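Local coordinates for putative carboxynorspermidine decarboxylase protein (Sinorhizobium meliloti, PDB 3MT1) that probably catalyses the pyridoxal phosphate-dependent decarboxylation of carboxynorspermidine and carboxyspermidine to norspermidine and spermidine, at residues Ala214-Phe219 and Ile227-Gly232. Residues are numbered along the deposited sequence; the frame is centred on the assembly and turned at random.
With SO4 (sulfate ion), chain D.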
# COMPACT_ATOMS: atom_id res chain seq x y z
N ALA B 214 36.44 -7.19 -10.83
CA ALA B 214 37.47 -6.99 -11.85
C ALA B 214 36.89 -6.27 -13.06
O ALA B 214 37.55 -5.46 -13.70
CB ALA B 214 38.05 -8.32 -12.26
N ARG B 215 35.64 -6.57 -13.37
CA ARG B 215 34.96 -5.91 -14.47
C ARG B 215 34.65 -4.45 -14.10
O ARG B 215 34.69 -3.57 -14.97
CB ARG B 215 33.69 -6.70 -14.85
CG ARG B 215 32.88 -6.07 -15.96
CD ARG B 215 33.62 -6.13 -17.31
NE ARG B 215 32.89 -5.47 -18.40
CZ ARG B 215 33.13 -4.22 -18.82
NH1 ARG B 215 34.06 -3.48 -18.24
NH2 ARG B 215 32.43 -3.71 -19.82
N LEU B 216 34.34 -4.21 -12.82
CA LEU B 216 34.13 -2.87 -12.30
C LEU B 216 35.43 -2.06 -12.40
O LEU B 216 35.42 -0.92 -12.89
CB LEU B 216 33.59 -2.92 -10.85
CG LEU B 216 32.13 -3.42 -10.62
CD1 LEU B 216 31.71 -3.45 -9.17
CD2 LEU B 216 31.13 -2.63 -11.40
N ARG B 217 36.55 -2.66 -11.97
CA ARG B 217 37.85 -2.02 -12.07
C ARG B 217 38.15 -1.51 -13.49
O ARG B 217 38.57 -0.37 -13.68
CB ARG B 217 38.97 -2.96 -11.62
CG ARG B 217 39.32 -2.88 -10.14
CD ARG B 217 40.82 -2.68 -9.89
NE ARG B 217 41.10 -2.60 -8.45
CZ ARG B 217 41.03 -1.49 -7.72
NH1 ARG B 217 40.71 -0.33 -8.26
NH2 ARG B 217 41.28 -1.53 -6.41
N ALA B 218 37.91 -2.38 -14.47
CA ALA B 218 38.27 -2.09 -15.86
C ALA B 218 37.44 -0.95 -16.47
O ALA B 218 37.94 -0.14 -17.26
CB ALA B 218 38.18 -3.35 -16.69
N PHE B 219 36.17 -0.90 -16.11
CA PHE B 219 35.34 0.19 -16.56
C PHE B 219 35.83 1.49 -15.94
O PHE B 219 35.97 2.50 -16.62
CB PHE B 219 33.89 -0.05 -16.16
CG PHE B 219 32.96 1.01 -16.64
CD1 PHE B 219 32.76 2.17 -15.88
CD2 PHE B 219 32.28 0.86 -17.84
CE1 PHE B 219 31.90 3.16 -16.33
CE2 PHE B 219 31.42 1.85 -18.31
CZ PHE B 219 31.22 3.00 -17.55
N ILE B 227 32.93 4.76 -9.72
CA ILE B 227 31.71 4.01 -9.87
C ILE B 227 30.93 4.02 -8.58
O ILE B 227 31.48 3.87 -7.49
CB ILE B 227 31.97 2.56 -10.36
CG1 ILE B 227 32.49 2.56 -11.80
CG2 ILE B 227 30.66 1.73 -10.33
CD1 ILE B 227 32.86 1.19 -12.29
N TYR B 228 29.63 4.23 -8.74
CA TYR B 228 28.62 4.01 -7.69
C TYR B 228 27.72 2.83 -8.02
O TYR B 228 27.28 2.66 -9.15
CB TYR B 228 27.79 5.25 -7.47
CG TYR B 228 28.60 6.33 -6.84
CD1 TYR B 228 28.70 6.43 -5.44
CD2 TYR B 228 29.29 7.24 -7.62
CE1 TYR B 228 29.46 7.44 -4.85
CE2 TYR B 228 30.05 8.24 -7.05
CZ TYR B 228 30.14 8.34 -5.67
OH TYR B 228 30.94 9.34 -5.14
N LEU B 229 27.49 2.00 -7.02
CA LEU B 229 26.50 0.98 -7.09
C LEU B 229 25.38 1.44 -6.16
O LEU B 229 25.66 2.09 -5.15
CB LEU B 229 27.08 -0.33 -6.62
CG LEU B 229 28.15 -1.01 -7.48
CD1 LEU B 229 28.69 -2.19 -6.73
CD2 LEU B 229 27.62 -1.46 -8.84
N GLU B 230 24.14 1.10 -6.52
CA GLU B 230 22.97 1.44 -5.69
C GLU B 230 22.24 0.19 -5.22
O GLU B 230 21.09 -0.05 -5.59
CB GLU B 230 21.99 2.28 -6.49
CG GLU B 230 22.39 3.70 -6.78
CD GLU B 230 21.45 4.37 -7.80
OE1 GLU B 230 20.22 4.08 -7.80
OE2 GLU B 230 21.94 5.19 -8.61
N PRO B 231 22.89 -0.66 -4.43
CA PRO B 231 22.13 -1.88 -4.14
C PRO B 231 20.92 -1.67 -3.23
O PRO B 231 21.08 -1.24 -2.08
CB PRO B 231 23.15 -2.74 -3.40
CG PRO B 231 24.13 -1.69 -2.77
CD PRO B 231 24.25 -0.68 -3.84
N GLY B 232 19.73 -2.01 -3.72
CA GLY B 232 18.54 -2.10 -2.86
C GLY B 232 18.38 -3.51 -2.31
O GLY B 232 18.93 -3.88 -1.26
S SO4 D . 17.04 -2.76 -6.38
O1 SO4 D . 16.56 -3.53 -7.52
O2 SO4 D . 16.33 -3.13 -5.17
O3 SO4 D . 18.46 -3.13 -6.25
O4 SO4 D . 16.95 -1.32 -6.62
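Ile227 meets both Leu216 and Phe219 with the end of its side chain; the side-chain contacts are apolar, with no hydrogen bond between the two segments, though the Ile227 methyl also touches a backbone carbonyl oxygen. Ile227 CD1 packs 3.7 Å from Phe219 CD1, the methyl approaching the ring obliquely, and lies 3.4 Å from the backbone oxygen Leu216 O. With CG1 anti to its carbonyl carbon (chi1 -68°) and the chain then extended, Ile227 carries this methyl up to the helix backbone. One helical turn is thus touched at two points by a single methyl group. Two residues on along the strand, Leu229 reaches tip to tip toward Leu216 of the helix, their CD1 atoms 4.1 Å apart. All four side chains are buried.

Past the end of the strand, Gly232 N donates a hydrogen bond of 3.0 Å to O3 of a sulfate, also bound by Gly199 N, Glu233 N and Tyr324 OH; the ion, probably from the crystallisation liquor, probably occupies the place of the cofactor phosphate. Helix and strand axes come within 10.2 Å and run at 141°, closing a beta-alpha-beta unit begun by strand 193-195. Strand 226-229, eighth of the parallel barrel, is bonded to strands 193-195 and 31-35. Helix 170-190 packs against Phe219 and salt-bridges Arg215 through Asp174 and Glu181, and helix 11-28 packs against Leu216 and Leu229, so helix 209-223 sits between two neighbours outside the TIM-type barrel.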